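Local coordinates for protein filamentous hemagglutinin (PDB 1RWR) that is a Bordetella pertussis adhesin whose N-terminal secretion domain probably directs its export across the outer membrane by the two-partner secretion pathway, at residues V162-R165 against L166-L169; V255-Q258 against G259-L263; P129-G133 against G134-L138; F39-N43 against P44-F48. All blocks are in the same frame, centred on the assembly; numbering follows the deposited sequence.

Contact 1 (V162-R165 against L166-L169); sequences VVAR and LVKL
With CG1 of Val162 anti to the backbone N (chi1 176°) and CG2 of Val167 anti to the carbonyl carbon, the two valines turn methyls towards each other across a sharp bend. CG1 of Val162 lies 4.0 Å from CG2 of Val167, and CG1 of Val167 is just as near. One methyl thus rests against both branches of its partner. The two side chains cross obliquely.

Ala164 adds its CB, 4.0 Å from CG2 of Val167. CG2 of Val167 therefore touches Val162 and Ala164 at once. The same CB of Ala164 lies 3.4 Å from O of Leu166, in ordinary contact across the bend. Val145 of strand 144-147 touches both Val162 and Ala164 and continues this apolar layer.

Arg165 is the single residue between the two strands. Its backbone takes helix-like angles, and the strand directions differ by 136°. The side chain bends at chi2 (70°) and runs away from the valines. Its buried guanidinium is well occupied: NE forms a salt bridge with Asp236 OD2, and NH1 donates to the carbonyl oxygens of Ala207 and Gln141. These bonds tie the bend to three other parts of the chain. Leu166 points away from the bend; its CD2 comes 3.5 Å from O of Arg165, the preceding carbonyl.

Strand 159-164 pairs with 183-188, and strand 166-169 with 144-147. A tight one-residue corner between strands of two parallel sheets, with small aliphatic side chains inside, is characteristic of a parallel beta-helix.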
loop_
_atom_site.group_PDB
_atom_site.type_symbol
_atom_site.label_atom_id
_atom_site.label_comp_id
_atom_site.label_asym_id
_atom_site.label_seq_id
_atom_site.Cartn_x
_atom_site.Cartn_y
_atom_site.Cartn_z
ATOM N N VAL A 162 2.243 2.445 -0.110
ATOM C CA VAL A 162 1.808 2.508 -1.509
ATOM C C VAL A 162 3.068 2.766 -2.330
ATOM O O VAL A 162 3.736 3.793 -2.146
ATOM C CB VAL A 162 0.830 3.636 -1.760
ATOM C CG1 VAL A 162 0.489 3.706 -3.236
ATOM C CG2 VAL A 162 -0.440 3.466 -0.965
ATOM N N VAL A 163 3.417 1.810 -3.197
ATOM C CA VAL A 163 4.701 1.810 -3.904
ATOM C C VAL A 163 4.453 1.598 -5.401
ATOM O O VAL A 163 4.053 0.523 -5.826
ATOM C CB VAL A 163 5.617 0.697 -3.320
ATOM C CG1 VAL A 163 7.007 0.775 -3.947
ATOM C CG2 VAL A 163 5.705 0.836 -1.797
ATOM N N ALA A 164 4.600 2.640 -6.200
ATOM C CA ALA A 164 4.115 2.609 -7.592
ATOM C C ALA A 164 4.907 3.587 -8.420
ATOM O O ALA A 164 5.695 4.387 -7.877
ATOM C CB ALA A 164 2.632 2.948 -7.655
ATOM N N ARG A 165 4.728 3.551 -9.742
ATOM C CA ARG A 165 5.452 4.495 -10.563
ATOM C C ARG A 165 4.896 5.887 -10.341
ATOM O O ARG A 165 5.650 6.831 -10.198
ATOM C CB ARG A 165 5.439 4.099 -12.036
ATOM C CG ARG A 165 6.450 4.875 -12.906
ATOM C CD ARG A 165 7.910 4.460 -12.593
ATOM N NE ARG A 165 8.934 5.345 -13.138
ATOM C CZ ARG A 165 9.496 5.242 -14.375
ATOM N NH1 ARG A 165 9.057 4.390 -15.280
ATOM N NH2 ARG A 165 10.465 6.076 -14.720
ATOM N N LEU A 166 3.579 5.973 -10.350
ATOM C CA LEU A 166 2.841 7.195 -10.034
ATOM C C LEU A 166 1.782 6.915 -8.982
ATOM O O LEU A 166 1.221 5.823 -8.908
ATOM C CB LEU A 166 2.123 7.724 -11.278
ATOM C CG LEU A 166 2.979 8.071 -12.506
ATOM C CD1 LEU A 166 2.044 8.442 -13.669
ATOM C CD2 LEU A 166 4.003 9.193 -12.248
ATOM N N VAL A 167 1.442 7.932 -8.210
ATOM C CA VAL A 167 0.422 7.777 -7.175
ATOM C C VAL A 167 -0.496 8.994 -7.192
ATOM O O VAL A 167 -0.020 10.124 -7.227
ATOM C CB VAL A 167 1.011 7.561 -5.773
ATOM C CG1 VAL A 167 -0.113 7.358 -4.740
ATOM C CG2 VAL A 167 1.958 6.413 -5.755
ATOM N N LYS A 168 -1.800 8.745 -7.194
ATOM C CA LYS A 168 -2.815 9.807 -7.119
ATOM C C LYS A 168 -3.597 9.615 -5.817
ATOM O O LYS A 168 -4.079 8.510 -5.544
ATOM C CB LYS A 168 -3.714 9.738 -8.328
ATOM C CG LYS A 168 -2.907 10.055 -9.610
ATOM C CD LYS A 168 -3.686 9.951 -10.878
ATOM C CE LYS A 168 -2.843 10.455 -12.111
ATOM N NZ LYS A 168 -1.499 11.179 -11.885
ATOM N N LEU A 169 -3.687 10.681 -5.021
ATOM C CA LEU A 169 -4.343 10.648 -3.721
ATOM C C LEU A 169 -5.563 11.550 -3.760
ATOM O O LEU A 169 -5.440 12.772 -3.616
ATOM C CB LEU A 169 -3.391 11.079 -2.630
ATOM C CG LEU A 169 -2.087 10.275 -2.528
ATOM C CD1 LEU A 169 -1.063 10.969 -1.658
ATOM C CD2 LEU A 169 -2.398 8.830 -2.064
#

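Contact 2 (V255-Q258 against G259-L263); sequences VSSQ and GEIAL
Ser257 OG is held from two directions at the corner before strand 261-268. It donates to the carbonyl O of Glu260 at 2.9 Å and accepts from the backbone N of Gly259 at 3.0 Å. This is a corner of the parallel beta-helix, where the chain leaves one sheet and enters another. The bond from Gly259 N, two residues on, makes an ST turn.

The two bonds differ in geometry. The N-H of Gly259 points fairly straight at the hydroxyl, with an angle of 155°. The hydroxyl reaches Glu260 O from above its carbonyl plane, 49° out of it. OG is anti to the backbone N of Ser257 (chi1 179°), which carries it into the bend. The buried hydroxyl thus has both a donor and an acceptor, and it links Gly259 N and Glu260 O across the bend. Gln258 and Glu260 start their side chains away from the bend.

Beyond the hydroxyl the contact is apolar. The axes of 255-257 and 261-263 come no nearer than 8.8 Å, and side chains meet between them. CB of Ser257 sits 3.5 Å from CG1 of Ile261. Val255 and Ile261 run alongside each other, pointing oppositely, and CG2 of Ile261 also comes near CG1 of Val255. Val241 touches Val255 and Ser257 from the neighbouring strand 240-243, while Leu275 touches Val255 and Leu263. Farther along, CG2 of Val255 meets CD1 of Leu263 at 4.3 Å. The nearest apolar approach between Val255 and Ile261 is from CG1 of Val255 to CD1 of Ile261, 3.8 Å.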
loop_
_atom_site.group_PDB
_atom_site.type_symbol
_atom_site.label_atom_id
_atom_site.label_comp_id
_atom_site.label_asym_id
_atom_site.label_seq_id
_atom_site.Cartn_x
_atom_site.Cartn_y
_atom_site.Cartn_z
ATOM N N VAL A 255 9.216 14.372 3.493
ATOM C CA VAL A 255 9.029 14.331 2.036
ATOM C C VAL A 255 10.379 14.463 1.344
ATOM O O VAL A 255 11.143 15.416 1.627
ATOM C CB VAL A 255 8.070 15.457 1.563
ATOM C CG1 VAL A 255 7.783 15.303 0.097
ATOM C CG2 VAL A 255 6.814 15.486 2.345
ATOM N N SER A 256 10.656 13.554 0.425
ATOM C CA SER A 256 11.885 13.534 -0.372
ATOM C C SER A 256 11.483 13.487 -1.845
ATOM O O SER A 256 10.676 12.648 -2.260
ATOM C CB SER A 256 12.742 12.330 0.043
ATOM O OG SER A 256 13.864 12.123 -0.827
ATOM N N SER A 257 12.019 14.406 -2.641
ATOM C CA SER A 257 11.705 14.470 -4.047
ATOM C C SER A 257 12.940 14.736 -4.876
ATOM O O SER A 257 13.795 15.514 -4.463
ATOM C CB SER A 257 10.658 15.559 -4.288
ATOM O OG SER A 257 10.328 15.680 -5.674
ATOM N N GLN A 258 13.022 14.113 -6.040
ATOM C CA GLN A 258 14.078 14.441 -7.021
ATOM C C GLN A 258 13.603 15.512 -7.999
ATOM O O GLN A 258 14.229 15.731 -9.044
ATOM C CB GLN A 258 14.595 13.179 -7.710
ATOM C CG GLN A 258 15.194 12.172 -6.730
ATOM C CD GLN A 258 16.255 12.798 -5.839
ATOM O OE1 GLN A 258 16.236 12.636 -4.599
ATOM N NE2 GLN A 258 17.178 13.536 -6.462
ATOM N N GLY A 259 12.495 16.164 -7.648
ATOM C CA GLY A 259 12.024 17.374 -8.301
ATOM C C GLY A 259 11.382 18.284 -7.289
ATOM O O GLY A 259 11.900 18.407 -6.182
ATOM N N GLU A 260 10.263 18.883 -7.672
ATOM C CA GLU A 260 9.488 19.829 -6.863
ATOM C C GLU A 260 8.815 19.143 -5.674
ATOM O O GLU A 260 8.504 17.939 -5.706
ATOM C CB GLU A 260 8.433 20.495 -7.758
ATOM C CG GLU A 260 7.432 21.399 -7.095
ATOM C CD GLU A 260 6.404 21.974 -8.061
ATOM O OE1 GLU A 260 6.547 21.771 -9.300
ATOM O OE2 GLU A 260 5.466 22.620 -7.581
ATOM N N ILE A 261 8.565 19.945 -4.645
ATOM C CA ILE A 261 7.589 19.599 -3.610
ATOM C C ILE A 261 6.670 20.785 -3.427
ATOM O O ILE A 261 7.140 21.920 -3.295
ATOM C CB ILE A 261 8.275 19.304 -2.266
ATOM C CG1 ILE A 261 9.241 18.110 -2.348
ATOM C CG2 ILE A 261 7.222 19.110 -1.175
ATOM C CD1 ILE A 261 10.184 17.972 -1.116
ATOM N N ALA A 262 5.371 20.520 -3.401
ATOM C CA ALA A 262 4.363 21.524 -3.152
ATOM C C ALA A 262 3.340 20.942 -2.167
ATOM O O ALA A 262 2.576 20.047 -2.520
ATOM C CB ALA A 262 3.695 21.883 -4.398
ATOM N N LEU A 263 3.362 21.409 -0.924
ATOM C CA LEU A 263 2.408 20.926 0.079
ATOM C C LEU A 263 1.425 22.015 0.412
ATOM O O LEU A 263 1.702 23.221 0.213
ATOM C CB LEU A 263 3.083 20.525 1.412
ATOM C CG LEU A 263 4.154 19.436 1.360
ATOM C CD1 LEU A 263 4.581 19.098 2.777
ATOM C CD2 LEU A 263 3.687 18.167 0.602
#

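Contact 3 (P129-G133 against G134-L138); sequences PSVNG and GRIGL
Pro129 and Leu138 meet at the tightly packed end of this contact, whereas Asn132 and Arg135 stand at the exposed turn. CB of Pro129 is 4.1 Å from CD2 of Leu138. Next on the same face, CG2 of Val131 lies 4.3 Å from CG1 of Ile136. This apolar face is covered by the body of the domain: Leu77 touches Pro129 and Val131, and Val31 touches Val131 and Ile136.

The other face carries Ser130, Asn132 and Arg135, all exposed. The Arg135 chain bends at chi2 (-52°), and the guanidinium turns off from the partner strand. Its CB still passes 3.6 Å from O of Asn132.

Backbone bonds join the two strands. Ser130 N donates to Gly137 O at 2.8 Å, and Gly137 N returns a bond to Ser130 O at 2.9 Å. Asn132 and Arg135 form a second such pair. Of these, Arg135 N is the one that meets its carbonyl well above the plane, as the turn closes. Gly133, at positive phi, also offers its O to Asn27 ND2.

This is a beta hairpin with a two-residue loop, a type II' turn from Asn132 to Arg135, set against the outside of the beta-helix.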
loop_
_atom_site.group_PDB
_atom_site.type_symbol
_atom_site.label_atom_id
_atom_site.label_comp_id
_atom_site.label_asym_id
_atom_site.label_seq_id
_atom_site.Cartn_x
_atom_site.Cartn_y
_atom_site.Cartn_z
ATOM N N PRO A 129 7.090 -8.458 -8.162
ATOM C CA PRO A 129 7.802 -9.058 -7.024
ATOM C C PRO A 129 8.879 -10.024 -7.441
ATOM O O PRO A 129 8.665 -10.779 -8.374
ATOM C CB PRO A 129 6.740 -9.841 -6.276
ATOM C CG PRO A 129 5.481 -9.648 -7.019
ATOM C CD PRO A 129 5.742 -9.009 -8.313
ATOM N N SER A 130 10.000 -9.969 -6.753
ATOM C CA SER A 130 10.996 -11.042 -6.769
ATOM C C SER A 130 11.049 -11.602 -5.363
ATOM O O SER A 130 11.386 -10.870 -4.430
ATOM C CB SER A 130 12.345 -10.475 -7.166
ATOM O OG SER A 130 12.361 -10.292 -8.566
ATOM N N VAL A 131 10.745 -12.885 -5.202
ATOM C CA VAL A 131 10.680 -13.529 -3.895
ATOM C C VAL A 131 11.791 -14.600 -3.772
ATOM O O VAL A 131 11.867 -15.512 -4.590
ATOM C CB VAL A 131 9.321 -14.193 -3.681
ATOM C CG1 VAL A 131 9.284 -14.945 -2.349
ATOM C CG2 VAL A 131 8.187 -13.164 -3.773
ATOM N N ASN A 132 12.619 -14.460 -2.744
ATOM C CA ASN A 132 13.704 -15.387 -2.420
ATOM C C ASN A 132 13.552 -15.733 -0.958
ATOM O O ASN A 132 14.064 -15.049 -0.097
ATOM C CB ASN A 132 15.085 -14.731 -2.696
ATOM C CG ASN A 132 16.276 -15.623 -2.292
ATOM O OD1 ASN A 132 16.229 -16.831 -2.488
ATOM N ND2 ASN A 132 17.345 -15.022 -1.747
ATOM N N GLY A 133 12.831 -16.812 -0.683
ATOM C CA GLY A 133 12.484 -17.179 0.672
ATOM C C GLY A 133 11.724 -16.068 1.323
ATOM O O GLY A 133 10.723 -15.600 0.763
ATOM N N GLY A 134 12.247 -15.598 2.453
ATOM C CA GLY A 134 11.602 -14.526 3.206
ATOM C C GLY A 134 11.766 -13.134 2.617
ATOM O O GLY A 134 11.074 -12.184 3.042
ATOM N N ARG A 135 12.668 -12.981 1.654
ATOM C CA ARG A 135 12.996 -11.655 1.116
ATOM C C ARG A 135 12.142 -11.362 -0.112
ATOM O O ARG A 135 12.144 -12.113 -1.065
ATOM C CB ARG A 135 14.469 -11.571 0.748
ATOM C CG ARG A 135 15.453 -12.213 1.774
ATOM C CD ARG A 135 15.278 -11.757 3.220
ATOM N NE ARG A 135 16.026 -12.627 4.132
ATOM C CZ ARG A 135 15.574 -13.128 5.287
ATOM N NH1 ARG A 135 14.340 -12.863 5.745
ATOM N NH2 ARG A 135 16.378 -13.908 5.995
ATOM N N ILE A 136 11.425 -10.243 -0.073
ATOM C CA ILE A 136 10.569 -9.820 -1.163
ATOM C C ILE A 136 11.067 -8.472 -1.669
ATOM O O ILE A 136 11.113 -7.504 -0.919
ATOM C CB ILE A 136 9.126 -9.647 -0.678
ATOM C CG1 ILE A 136 8.557 -10.948 -0.062
ATOM C CG2 ILE A 136 8.278 -9.173 -1.838
ATOM C CD1 ILE A 136 7.266 -10.796 0.606
ATOM N N GLY A 137 11.465 -8.403 -2.929
ATOM C CA GLY A 137 11.792 -7.138 -3.577
ATOM C C GLY A 137 10.702 -6.803 -4.562
ATOM O O GLY A 137 10.094 -7.691 -5.167
ATOM N N LEU A 138 10.405 -5.520 -4.689
ATOM C CA LEU A 138 9.355 -5.057 -5.578
ATOM C C LEU A 138 9.992 -4.145 -6.589
ATOM O O LEU A 138 10.465 -3.072 -6.222
ATOM C CB LEU A 138 8.310 -4.272 -4.770
ATOM C CG LEU A 138 7.602 -5.110 -3.700
ATOM C CD1 LEU A 138 6.777 -4.251 -2.782
ATOM C CD2 LEU A 138 6.757 -6.231 -4.329
#

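Contact 4 (F39-N43 against P44-F48); sequences FNVAN and PGVVF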
loop_
_atom_site.group_PDB
_atom_site.type_symbol
_atom_site.label_atom_id
_atom_site.label_comp_id
_atom_site.label_asym_id
_atom_site.label_seq_id
_atom_site.Cartn_x
_atom_site.Cartn_y
_atom_site.Cartn_z
ATOM N N PHE A 39 -7.147 -10.061 -10.118
ATOM C CA PHE A 39 -7.354 -9.840 -8.669
ATOM C C PHE A 39 -8.097 -8.551 -8.407
ATOM O O PHE A 39 -7.604 -7.450 -8.731
ATOM C CB PHE A 39 -6.025 -9.831 -7.914
ATOM C CG PHE A 39 -6.197 -9.841 -6.438
ATOM C CD1 PHE A 39 -6.326 -11.044 -5.766
ATOM C CD2 PHE A 39 -6.269 -8.644 -5.717
ATOM C CE1 PHE A 39 -6.530 -11.073 -4.386
ATOM C CE2 PHE A 39 -6.518 -8.669 -4.342
ATOM C CZ PHE A 39 -6.645 -9.880 -3.691
ATOM N N ASN A 40 -9.285 -8.679 -7.846
ATOM C CA ASN A 40 -10.122 -7.557 -7.495
ATOM C C ASN A 40 -10.862 -7.905 -6.227
ATOM O O ASN A 40 -11.257 -9.070 -6.034
ATOM C CB ASN A 40 -11.143 -7.271 -8.629
ATOM C CG ASN A 40 -10.478 -6.918 -9.911
ATOM O OD1 ASN A 40 -10.074 -5.766 -10.106
ATOM N ND2 ASN A 40 -10.289 -7.906 -10.787
ATOM N N VAL A 41 -11.139 -6.901 -5.409
ATOM C CA VAL A 41 -11.902 -7.061 -4.185
ATOM C C VAL A 41 -13.027 -6.003 -4.211
ATOM O O VAL A 41 -12.795 -4.826 -4.492
ATOM C CB VAL A 41 -11.016 -6.894 -2.930
ATOM C CG1 VAL A 41 -11.847 -7.051 -1.672
ATOM C CG2 VAL A 41 -9.880 -7.921 -2.948
ATOM N N ALA A 42 -14.235 -6.458 -3.908
ATOM C CA ALA A 42 -15.414 -5.605 -3.829
ATOM C C ALA A 42 -16.075 -5.759 -2.481
ATOM O O ALA A 42 -15.866 -6.732 -1.786
ATOM C CB ALA A 42 -16.373 -5.997 -4.909
ATOM N N ASN A 43 -16.888 -4.795 -2.101
ATOM C CA ASN A 43 -17.557 -4.854 -0.816
ATOM C C ASN A 43 -18.349 -6.169 -0.711
ATOM O O ASN A 43 -18.956 -6.608 -1.732
ATOM C CB ASN A 43 -18.496 -3.660 -0.665
ATOM C CG ASN A 43 -17.761 -2.336 -0.496
ATOM O OD1 ASN A 43 -16.826 -2.236 0.257
ATOM N ND2 ASN A 43 -18.251 -1.285 -1.165
ATOM N N PRO A 44 -18.383 -6.804 0.460
ATOM C CA PRO A 44 -17.785 -6.338 1.729
ATOM C C PRO A 44 -16.280 -6.609 1.900
ATOM O O PRO A 44 -15.692 -6.133 2.858
ATOM C CB PRO A 44 -18.532 -7.137 2.782
ATOM C CG PRO A 44 -19.243 -8.199 2.055
ATOM C CD PRO A 44 -19.162 -8.040 0.641
ATOM N N GLY A 45 -15.704 -7.347 0.976
ATOM C CA GLY A 45 -14.271 -7.600 0.953
ATOM C C GLY A 45 -13.920 -9.010 0.552
ATOM O O GLY A 45 -14.592 -9.628 -0.246
ATOM N N VAL A 46 -12.847 -9.525 1.130
ATOM C CA VAL A 46 -12.306 -10.833 0.801
ATOM C C VAL A 46 -11.670 -11.394 2.068
ATOM O O VAL A 46 -11.168 -10.632 2.886
ATOM C CB VAL A 46 -11.227 -10.784 -0.352
ATOM C CG1 VAL A 46 -9.989 -9.949 -0.014
ATOM C CG2 VAL A 46 -10.813 -12.164 -0.796
ATOM N N VAL A 47 -11.690 -12.710 2.198
ATOM C CA VAL A 47 -11.025 -13.365 3.308
ATOM C C VAL A 47 -9.825 -14.154 2.773
ATOM O O VAL A 47 -10.004 -15.050 1.934
ATOM C CB VAL A 47 -11.998 -14.302 4.042
ATOM C CG1 VAL A 47 -11.283 -15.082 5.180
ATOM C CG2 VAL A 47 -13.145 -13.505 4.565
ATOM N N PHE A 48 -8.640 -13.881 3.311
ATOM C CA PHE A 48 -7.466 -14.679 3.041
ATOM C C PHE A 48 -7.391 -15.787 4.079
ATOM O O PHE A 48 -7.359 -15.521 5.271
ATOM C CB PHE A 48 -6.183 -13.845 3.115
ATOM C CG PHE A 48 -6.060 -12.852 2.024
ATOM C CD1 PHE A 48 -5.551 -13.214 0.799
ATOM C CD2 PHE A 48 -6.496 -11.545 2.232
ATOM C CE1 PHE A 48 -5.436 -12.248 -0.226
ATOM C CE2 PHE A 48 -6.406 -10.623 1.241
ATOM C CZ PHE A 48 -5.875 -10.964 0.011
HETATM O O HOH W 1 -14.558 -9.326 -3.067
#
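The chain reverses at a cis peptide between Asn43 and Pro44, which brings their CA atoms to 3.0 Å and gives a turn with the angles of type VIa. It leads from a loop into strand 45-50, towards the N-terminal end of the parallel beta-helix. Residues 39-43 and 44-48 run 138° apart.

Across the bend, the carbonyl O of Ala42 lies 2.8 Å from N of Gly45. A water spans the same opening, accepting from Ala42 N at 3.0 Å and lying 2.8 Å from Gly45 O, one of several acceptors in reach.

Val41 packs against Gly45 and Val46 inside the bend. Its CG1 rests on the backbone of Gly45, 3.6 Å from CA. Its CG2 meets CG1 of Val46 at 3.6 Å. The two valines cross at about a right angle. Val46 sets CG1 between its backbone N and carbonyl carbon (chi1 62°), the crowded position, and this is the methyl that meets Val41. Leu92 of strand 91-96 touches both valines, and Val21 touches Val46 from strand 20-22.

Deeper in, Phe39 and Phe48 point at each other from the two arms. Phe36 packs edge-to-face with Phe39, and Ile23 and Ile76 touch Phe48. Asn43 and Pro44 lie at the exposed tip, whereas both phenylalanines are buried. Their own contact is slight: CZ of Phe48 reaches the edge of the Phe39 ring, near its plane, with CZ to CZ 3.9 Å.

How the contacts relate
Contacts 1 and 2 join strands of the same two parallel sheets, with centres 14 Å apart. Both are buried corners. Contact 1 turns on one residue and sends a charged arginine elsewhere, while contact 2 wraps its bend round a serine hydroxyl. Contact 4 is also largely buried, but lies on the other side of the chain's centre from contact 2. It turns through a cis-proline and places aromatic rings inside. Contact 3 differs most: its strands pair directly through backbone bonds, one face is exposed, and it belongs to an antiparallel sheet outside the coil. Its nearest atoms are about 5 Å from contact 1.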